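Local coordinates for glycoside hydrolase family protein (Novosphingobium sp. PP1Y, PDB 6Q2F) that probably hydrolyses terminal alpha-L-rhamnose units from rhamnosylated glycosides, acting as an alpha-L-rhamnosidase, at residues T139-V144 and Y475-Y479; A633-G637 and A783-Y789; K790-L794 and S865-E869. One frame throughout, in Å; residues are numbered along the deposited sequence.

Contact 1. Residues T139-V144 and Y475-Y479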
loop_
_atom_site.group_PDB
_atom_site.type_symbol
_atom_site.label_atom_id
_atom_site.label_comp_id
_atom_site.label_asym_id
_atom_site.label_seq_id
_atom_site.Cartn_x
_atom_site.Cartn_y
_atom_site.Cartn_z
ATOM N N THR A 139 -4.220 -14.193 -6.672
ATOM C CA THR A 139 -3.807 -15.553 -6.946
ATOM C C THR A 139 -5.075 -16.343 -7.143
ATOM O O THR A 139 -5.598 -16.933 -6.251
ATOM C CB THR A 139 -2.922 -16.174 -5.849
ATOM O OG1 THR A 139 -3.426 -15.857 -4.571
ATOM C CG2 THR A 139 -1.534 -15.705 -5.949
ATOM N N GLY A 140 -5.558 -16.322 -8.360
ATOM C CA GLY A 140 -6.826 -16.927 -8.704
ATOM C C GLY A 140 -6.868 -17.233 -10.189
ATOM O O GLY A 140 -6.198 -16.585 -11.007
ATOM N N GLY A 141 -7.666 -18.244 -10.526
ATOM C CA GLY A 141 -7.872 -18.644 -11.895
ATOM C C GLY A 141 -8.763 -19.867 -11.946
ATOM O O GLY A 141 -9.055 -20.487 -10.919
ATOM N N PRO A 142 -9.234 -20.239 -13.143
ATOM C CA PRO A 142 -10.199 -21.345 -13.225
ATOM C C PRO A 142 -9.623 -22.694 -12.839
ATOM O O PRO A 142 -10.389 -23.650 -12.724
ATOM C CB PRO A 142 -10.646 -21.341 -14.699
ATOM C CG PRO A 142 -9.583 -20.624 -15.417
ATOM C CD PRO A 142 -8.978 -19.620 -14.447
ATOM N N TRP A 143 -8.314 -22.817 -12.651
ATOM C CA TRP A 143 -7.782 -24.093 -12.187
ATOM C C TRP A 143 -7.883 -24.242 -10.672
ATOM O O TRP A 143 -7.436 -25.255 -10.112
ATOM C CB TRP A 143 -6.336 -24.257 -12.680
ATOM C CG TRP A 143 -5.409 -23.134 -12.338
ATOM C CD1 TRP A 143 -4.560 -23.085 -11.274
ATOM C CD2 TRP A 143 -5.186 -21.922 -13.081
ATOM N NE1 TRP A 143 -3.833 -21.925 -11.298
ATOM C CE2 TRP A 143 -4.204 -21.187 -12.391
ATOM C CE3 TRP A 143 -5.733 -21.387 -14.253
ATOM C CZ2 TRP A 143 -3.760 -19.936 -12.822
ATOM C CZ3 TRP A 143 -5.296 -20.148 -14.684
ATOM C CH2 TRP A 143 -4.305 -19.441 -13.978
ATOM N N VAL A 144 -8.479 -23.270 -9.994
ATOM C CA VAL A 144 -8.764 -23.379 -8.570
ATOM C C VAL A 144 -10.095 -24.111 -8.418
ATOM O O VAL A 144 -11.153 -23.568 -8.746
ATOM C CB VAL A 144 -8.813 -22.003 -7.901
ATOM C CG1 VAL A 144 -9.132 -22.149 -6.426
ATOM C CG2 VAL A 144 -7.482 -21.266 -8.100
ATOM N N TYR A 475 -2.224 -23.995 -6.732
ATOM C CA TYR A 475 -2.527 -22.867 -7.604
ATOM C C TYR A 475 -1.268 -22.367 -8.312
ATOM O O TYR A 475 -1.235 -22.255 -9.538
ATOM C CB TYR A 475 -3.175 -21.720 -6.820
ATOM C CG TYR A 475 -3.144 -20.463 -7.649
ATOM C CD1 TYR A 475 -4.100 -20.240 -8.633
ATOM C CD2 TYR A 475 -2.120 -19.528 -7.496
ATOM C CE1 TYR A 475 -4.056 -19.122 -9.415
ATOM C CE2 TYR A 475 -2.054 -18.413 -8.293
ATOM C CZ TYR A 475 -3.034 -18.200 -9.241
ATOM O OH TYR A 475 -2.973 -17.081 -10.023
ATOM N N LEU A 476 -0.208 -22.089 -7.548
ATOM C CA LEU A 476 0.947 -21.391 -8.112
ATOM C C LEU A 476 1.829 -22.320 -8.939
ATOM O O LEU A 476 2.400 -21.892 -9.947
ATOM C CB LEU A 476 1.760 -20.708 -6.989
ATOM C CG LEU A 476 2.702 -19.597 -7.508
ATOM C CD1 LEU A 476 1.921 -18.474 -8.201
ATOM C CD2 LEU A 476 3.649 -19.016 -6.442
ATOM N N GLU A 477 1.965 -23.587 -8.537
ATOM C CA GLU A 477 2.732 -24.511 -9.368
ATOM C C GLU A 477 2.081 -24.663 -10.733
ATOM O O GLU A 477 2.770 -24.665 -11.760
ATOM C CB GLU A 477 2.887 -25.873 -8.680
ATOM C CG GLU A 477 3.883 -25.799 -7.498
ATOM C CD GLU A 477 4.090 -27.126 -6.783
ATOM O OE1 GLU A 477 3.243 -28.037 -6.926
ATOM O OE2 GLU A 477 5.114 -27.241 -6.070
ATOM N N HIS A 478 0.753 -24.755 -10.767
ATOM C CA HIS A 478 0.056 -24.829 -12.041
ATOM C C HIS A 478 0.270 -23.549 -12.834
ATOM O O HIS A 478 0.555 -23.589 -14.036
ATOM C CB HIS A 478 -1.437 -25.065 -11.819
ATOM C CG HIS A 478 -2.195 -25.274 -13.090
ATOM N ND1 HIS A 478 -2.749 -24.234 -13.808
ATOM C CD2 HIS A 478 -2.447 -26.398 -13.795
ATOM C CE1 HIS A 478 -3.327 -24.717 -14.894
ATOM N NE2 HIS A 478 -3.160 -26.027 -14.909
ATOM N N TYR A 479 0.152 -22.397 -12.167
ATOM C CA TYR A 479 0.267 -21.126 -12.869
ATOM C C TYR A 479 1.647 -20.982 -13.485
ATOM O O TYR A 479 1.786 -20.611 -14.657
ATOM C CB TYR A 479 -0.005 -19.987 -11.898
ATOM C CG TYR A 479 0.126 -18.607 -12.501
ATOM C CD1 TYR A 479 -0.777 -18.151 -13.448
ATOM C CD2 TYR A 479 1.133 -17.745 -12.092
ATOM C CE1 TYR A 479 -0.678 -16.866 -13.979
ATOM C CE2 TYR A 479 1.250 -16.455 -12.613
ATOM C CZ TYR A 479 0.338 -16.025 -13.564
ATOM O OH TYR A 479 0.453 -14.760 -14.084
#

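Contact 2. Residues A633-G637 and A783-Y789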
loop_
_atom_site.group_PDB
_atom_site.type_symbol
_atom_site.label_atom_id
_atom_site.label_comp_id
_atom_site.label_asym_id
_atom_site.label_seq_id
_atom_site.Cartn_x
_atom_site.Cartn_y
_atom_site.Cartn_z
ATOM N N ALA A 633 12.443 -4.627 4.537
ATOM C CA ALA A 633 13.721 -4.831 3.865
ATOM C C ALA A 633 14.901 -4.567 4.796
ATOM O O ALA A 633 15.948 -5.202 4.664
ATOM C CB ALA A 633 13.809 -3.942 2.629
ATOM N N HIS A 634 14.765 -3.608 5.715
ATOM C CA HIS A 634 15.851 -3.337 6.654
ATOM C C HIS A 634 15.980 -4.469 7.668
ATOM O O HIS A 634 17.085 -4.956 7.935
ATOM C CB HIS A 634 15.619 -2.001 7.379
ATOM C CG HIS A 634 15.468 -0.821 6.469
ATOM N ND1 HIS A 634 14.913 0.368 6.895
ATOM C CD2 HIS A 634 15.790 -0.639 5.165
ATOM C CE1 HIS A 634 14.893 1.232 5.894
ATOM N NE2 HIS A 634 15.431 0.648 4.835
ATOM N N LEU A 635 14.857 -4.900 8.234
ATOM C CA LEU A 635 14.888 -5.910 9.283
ATOM C C LEU A 635 15.192 -7.299 8.732
ATOM O O LEU A 635 16.053 -7.996 9.276
ATOM C CB LEU A 635 13.565 -5.893 10.046
ATOM C CG LEU A 635 13.588 -4.693 10.988
ATOM C CD1 LEU A 635 12.218 -4.121 11.129
ATOM C CD2 LEU A 635 14.122 -5.122 12.357
ATOM N N TYR A 636 14.541 -7.707 7.637
ATOM C CA TYR A 636 14.713 -9.076 7.162
ATOM C C TYR A 636 15.823 -9.212 6.131
ATOM O O TYR A 636 16.069 -10.324 5.658
ATOM C CB TYR A 636 13.380 -9.626 6.616
ATOM C CG TYR A 636 12.378 -9.818 7.733
ATOM C CD1 TYR A 636 11.604 -8.752 8.181
ATOM C CD2 TYR A 636 12.229 -11.065 8.372
ATOM C CE1 TYR A 636 10.705 -8.915 9.219
ATOM C CE2 TYR A 636 11.337 -11.230 9.434
ATOM C CZ TYR A 636 10.577 -10.159 9.845
ATOM O OH TYR A 636 9.685 -10.291 10.874
ATOM N N GLY A 637 16.507 -8.119 5.790
ATOM C CA GLY A 637 17.722 -8.199 5.006
ATOM C C GLY A 637 17.550 -8.259 3.504
ATOM O O GLY A 637 18.532 -8.499 2.796
ATOM N N ALA A 783 19.568 -6.980 14.540
ATOM C CA ALA A 783 18.962 -8.000 13.711
ATOM C C ALA A 783 20.045 -8.631 12.851
ATOM O O ALA A 783 21.094 -8.021 12.626
ATOM C CB ALA A 783 17.867 -7.398 12.816
ATOM N N PRO A 784 19.847 -9.860 12.367
ATOM C CA PRO A 784 20.880 -10.476 11.513
ATOM C C PRO A 784 21.219 -9.661 10.271
ATOM O O PRO A 784 22.329 -9.784 9.746
ATOM C CB PRO A 784 20.269 -11.838 11.145
ATOM C CG PRO A 784 19.399 -12.161 12.344
ATOM C CD PRO A 784 18.789 -10.816 12.729
ATOM N N SER A 785 20.312 -8.813 9.804
ATOM C CA SER A 785 20.600 -7.984 8.640
ATOM C C SER A 785 21.649 -6.915 8.937
ATOM O O SER A 785 22.189 -6.311 8.006
ATOM C CB SER A 785 19.327 -7.305 8.163
ATOM O OG SER A 785 18.884 -6.406 9.168
ATOM N N GLY A 786 21.927 -6.647 10.205
ATOM C CA GLY A 786 22.761 -5.519 10.568
ATOM C C GLY A 786 21.983 -4.304 11.016
ATOM O O GLY A 786 22.590 -3.350 11.515
ATOM N N ALA A 787 20.661 -4.298 10.834
ATOM C CA ALA A 787 19.851 -3.280 11.473
ATOM C C ALA A 787 20.189 -3.248 12.956
ATOM O O ALA A 787 20.393 -4.293 13.583
ATOM C CB ALA A 787 18.367 -3.569 11.260
ATOM N N ARG A 788 20.286 -2.042 13.507
ATOM C CA ARG A 788 20.824 -1.850 14.848
ATOM C C ARG A 788 20.136 -0.644 15.461
ATOM O O ARG A 788 20.215 0.458 14.914
ATOM C CB ARG A 788 22.342 -1.638 14.808
ATOM C CG ARG A 788 22.932 -1.071 16.102
ATOM C CD ARG A 788 24.436 -0.831 15.972
ATOM N NE ARG A 788 25.150 -2.066 15.686
ATOM C CZ ARG A 788 25.567 -2.910 16.625
ATOM N NH1 ARG A 788 25.338 -2.647 17.913
ATOM N NH2 ARG A 788 26.205 -4.019 16.280
ATOM N N TYR A 789 19.493 -0.835 16.606
ATOM C CA TYR A 789 18.690 0.211 17.213
ATOM C C TYR A 789 19.143 0.484 18.644
ATOM O O TYR A 789 19.519 -0.438 19.385
ATOM C CB TYR A 789 17.219 -0.187 17.221
ATOM C CG TYR A 789 16.742 -0.689 15.880
ATOM C CD1 TYR A 789 16.322 0.205 14.907
ATOM C CD2 TYR A 789 16.719 -2.048 15.583
ATOM C CE1 TYR A 789 15.875 -0.235 13.664
ATOM C CE2 TYR A 789 16.252 -2.510 14.340
ATOM C CZ TYR A 789 15.847 -1.589 13.393
ATOM O OH TYR A 789 15.418 -2.011 12.163
#

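Contact 3. Residues K790-L794 and S865-E869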
loop_
_atom_site.group_PDB
_atom_site.type_symbol
_atom_site.label_atom_id
_atom_site.label_comp_id
_atom_site.label_asym_id
_atom_site.label_seq_id
_atom_site.Cartn_x
_atom_site.Cartn_y
_atom_site.Cartn_z
ATOM N N LYS A 790 19.040 1.763 19.027
ATOM C CA LYS A 790 19.272 2.185 20.401
ATOM C C LYS A 790 18.108 1.834 21.312
ATOM O O LYS A 790 18.312 1.664 22.518
ATOM C CB LYS A 790 19.511 3.700 20.477
ATOM C CG LYS A 790 20.522 4.225 19.489
ATOM C CD LYS A 790 21.880 3.587 19.661
ATOM C CE LYS A 790 22.454 3.795 21.049
ATOM N NZ LYS A 790 23.827 3.201 21.122
ATOM N N THR A 791 16.894 1.729 20.777
ATOM C CA THR A 791 15.736 1.531 21.637
ATOM C C THR A 791 14.560 1.002 20.830
ATOM O O THR A 791 14.496 1.157 19.605
ATOM C CB THR A 791 15.329 2.830 22.331
ATOM O OG1 THR A 791 14.280 2.557 23.260
ATOM C CG2 THR A 791 14.810 3.814 21.297
ATOM N N ILE A 792 13.638 0.369 21.543
ATOM C CA ILE A 792 12.313 0.038 21.048
ATOM C C ILE A 792 11.381 1.117 21.557
ATOM O O ILE A 792 11.454 1.499 22.728
ATOM C CB ILE A 792 11.853 -1.349 21.544
ATOM C CG1 ILE A 792 12.620 -2.463 20.835
ATOM C CG2 ILE A 792 10.349 -1.521 21.346
ATOM C CD1 ILE A 792 12.435 -3.839 21.473
ATOM N N TYR A 793 10.511 1.608 20.695
ATOM C CA TYR A 793 9.479 2.552 21.098
ATOM C C TYR A 793 8.124 1.855 21.063
ATOM O O TYR A 793 7.801 1.183 20.084
ATOM C CB TYR A 793 9.482 3.774 20.184
ATOM C CG TYR A 793 8.419 4.759 20.550
ATOM C CD1 TYR A 793 8.616 5.661 21.585
ATOM C CD2 TYR A 793 7.209 4.796 19.859
ATOM C CE1 TYR A 793 7.637 6.576 21.938
ATOM C CE2 TYR A 793 6.223 5.707 20.205
ATOM C CZ TYR A 793 6.436 6.588 21.251
ATOM O OH TYR A 793 5.460 7.490 21.614
ATOM N N LEU A 794 7.336 2.012 22.130
ATOM C CA LEU A 794 6.018 1.375 22.188
ATOM C C LEU A 794 5.000 2.360 21.640
ATOM O O LEU A 794 4.581 3.285 22.335
ATOM C CB LEU A 794 5.667 0.942 23.606
ATOM C CG LEU A 794 6.670 -0.025 24.233
ATOM C CD1 LEU A 794 6.185 -0.425 25.596
ATOM C CD2 LEU A 794 6.871 -1.256 23.356
ATOM N N SER A 865 7.856 6.921 28.810
ATOM C CA SER A 865 7.617 8.165 28.104
ATOM C C SER A 865 7.046 7.847 26.734
ATOM O O SER A 865 7.219 6.742 26.208
ATOM C CB SER A 865 8.917 8.978 27.972
ATOM O OG SER A 865 8.743 10.130 27.191
ATOM N N GLN A 866 6.339 8.827 26.171
ATOM C CA GLN A 866 5.898 8.797 24.782
ATOM C C GLN A 866 6.515 9.966 24.012
ATOM O O GLN A 866 5.965 10.436 23.015
ATOM C CB GLN A 866 4.371 8.817 24.693
ATOM C CG GLN A 866 3.655 7.715 25.524
ATOM C CD GLN A 866 3.877 6.283 24.996
ATOM O OE1 GLN A 866 3.691 5.303 25.727
ATOM N NE2 GLN A 866 4.264 6.163 23.731
ATOM N N ASP A 867 7.672 10.436 24.481
ATOM C CA ASP A 867 8.454 11.507 23.868
ATOM C C ASP A 867 9.786 10.896 23.436
ATOM O O ASP A 867 10.731 10.828 24.222
ATOM C CB ASP A 867 8.648 12.659 24.869
ATOM C CG ASP A 867 9.331 13.867 24.251
ATOM O OD1 ASP A 867 10.089 13.692 23.275
ATOM O OD2 ASP A 867 9.106 14.991 24.741
ATOM N N ILE A 868 9.871 10.466 22.176
ATOM C CA ILE A 868 10.991 9.617 21.776
ATOM C C ILE A 868 12.294 10.408 21.762
ATOM O O ILE A 868 13.349 9.898 22.152
ATOM C CB ILE A 868 10.709 8.945 20.415
ATOM C CG1 ILE A 868 11.886 8.067 19.990
ATOM C CG2 ILE A 868 10.423 9.988 19.326
ATOM C CD1 ILE A 868 12.236 6.995 20.979
ATOM N N GLU A 869 12.255 11.659 21.322
ATOM C CA GLU A 869 13.509 12.396 21.217
ATOM C C GLU A 869 14.011 12.845 22.582
ATOM O O GLU A 869 15.225 12.944 22.799
ATOM C CB GLU A 869 13.341 13.578 20.270
ATOM C CG GLU A 869 12.989 13.131 18.861
ATOM C CD GLU A 869 13.614 14.021 17.809
ATOM O OE1 GLU A 869 14.196 15.047 18.192
ATOM O OE2 GLU A 869 13.545 13.679 16.612
HETATM O O HOH W 1 7.393 9.967 20.719
#

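Contact 1. Residues T139-V144 and Y475-Y479
Residues 139-144, a loop that ends in a type I turn from Gly141 to Val144, come closest to helix 469-487 where the CA atoms of Val144 and Tyr475 stand 6.3 Å apart. Trp143 reaches from this turn to the helix. Its CG sits between the backbone N and carbonyl carbon (chi1 54°), which turns the indole off the loop and onto the helix surface. There Trp143 NE1 donates to Tyr475 O at 3.2 Å, the bond clearly bent (146° at the hydrogen). Tyr475 O also takes the helical bond from Tyr479 N, so two donors grip it. The five-membered ring of Trp143 lies nearly parallel to the Tyr475 ring, 12° between planes, but slid so far that they barely overlap. His478 ND1 sits over one indole face, 3.2 Å from Trp143 CG. On the opposite face lies Gly141 CA, where a side chain would run into the indole. Further along the loop, the backbone of Thr139 covers a face of the Tyr475 ring, with Thr139 CB 3.4 Å from Tyr475 CE2. The buried polar ends find partners beyond the two segments: Tyr475 OH at Ala132 O, Thr139 OG1 at Lys466 NZ and His565 NE2. Chemically, then, an aromatic cluster supplies most of the contact, and one indole N-H adds a directional bond, sharing a carbonyl already engaged in the helix.

Contact 2. Residues A633-G637 and A783-Y789
Leu635 overlaps the hydroxyl end of Tyr789, its CD2 methyl lying 3.4 Å from Tyr789 OH. The same Leu635 methyl is 3.9 Å from Tyr789 CE2, so the branch meets the ring obliquely near its outer end. Tyr789 OH finds its polar partner in Asp763 OD2, while the other oxygen of that carboxylate bonds to His634 ND1; one aspartate thus ties the two segments together from outside. Ala783 CB adds a looser apolar touch beside Leu635.

The polar heart of the contact is Ser785. Its OG gives a short bond of 2.6 Å to His634 O, lying in the carbonyl plane with a C=O...O angle of 159°. What puts the hydroxyl there is chi1 of 65°, between the backbone N and carbonyl carbon. From that position Ser785 OG also accepts from Ala787 N, at 3.2 Å and nearly straight (168°), closing an ST turn, so a second bond steadies the hydroxyl that donates to the helix. Alongside, Gly637 CA packs on Ser785 CB at 3.7 Å. Gly637 leaves the helix with positive phi, and a side chain on it would point into the serine.

Residues 783-786 form a type I turn, closed by Gly786 N bonding to Ala783 O, in the connection between antiparallel strands 780-782 and 788-794; Ala783 N to Ala787 O closes the loop around it. What results is the C-terminal end of a (beta/alpha)8-barrel helix, 620-636, meeting a beta hairpin of the following alpha/beta sheet, with a serine hydroxyl satisfying a carbonyl of its last turn.

Contact 3. Residues K790-L794 and S865-E869
Ile868 packs its CD1 methyl against Tyr793 CD1 at 3.9 Å, and the same methyl meets Thr791 CG2, forming the close apolar half of the contact; Val734 of strand 734-737 extends it. The polar half, where partly exposed Gln866 and a water sit, is more open. Gln866, bent at chi2 (-68°), swings its amide across the end of the tyrosine, ring and amide planes 78° apart. Gln866 NE2 donates to Tyr793 OH at 2.8 Å. The other N-H runs almost straight (174°) from Gln866 NE2 to Leu794 O, 3.2 Å away, while Gln866 OE1 accepts from Lys822 N, so bonds at both ends of the amide fix its rotation. The water donates to Gln866 O, accepts from Ile868 N at the start of the helix, and reaches Tyr793 OH weakly. A phenylalanine in place of Tyr793 would keep the ring on Ile868 but would probably leave one N-H of Gln866 without its mate and the water less firmly placed. Asp867 N-caps helix 868-874 after an ST turn at Ser865. A helix start laid over a central parallel strand in this way belongs to an alpha/beta layered domain, in which strand 788-794 runs parallel between strands 734-737 and 818-820.

Contacts 1, 2 and 3 follow one another along the chain, each closing before the next opens. Contact 1 is on the (beta/alpha)8 barrel, in the loop after barrel strand 127-131, with the side chain of Thr139 about 14 Å from the bound sodium ion. Contact 2, centred 34 Å away, joins barrel helix 620-636 to the next sheet. Its strand, 788-794, runs directly into contact 3, whose centre is 19 Å further on; contacts 1 and 3 lie 45 Å apart on opposite sides of the chain's centre. Contact 2 is therefore a joint between the barrel and the alpha/beta domain, whereas contact 1 lies within the barrel and contact 3 within the alpha/beta domain.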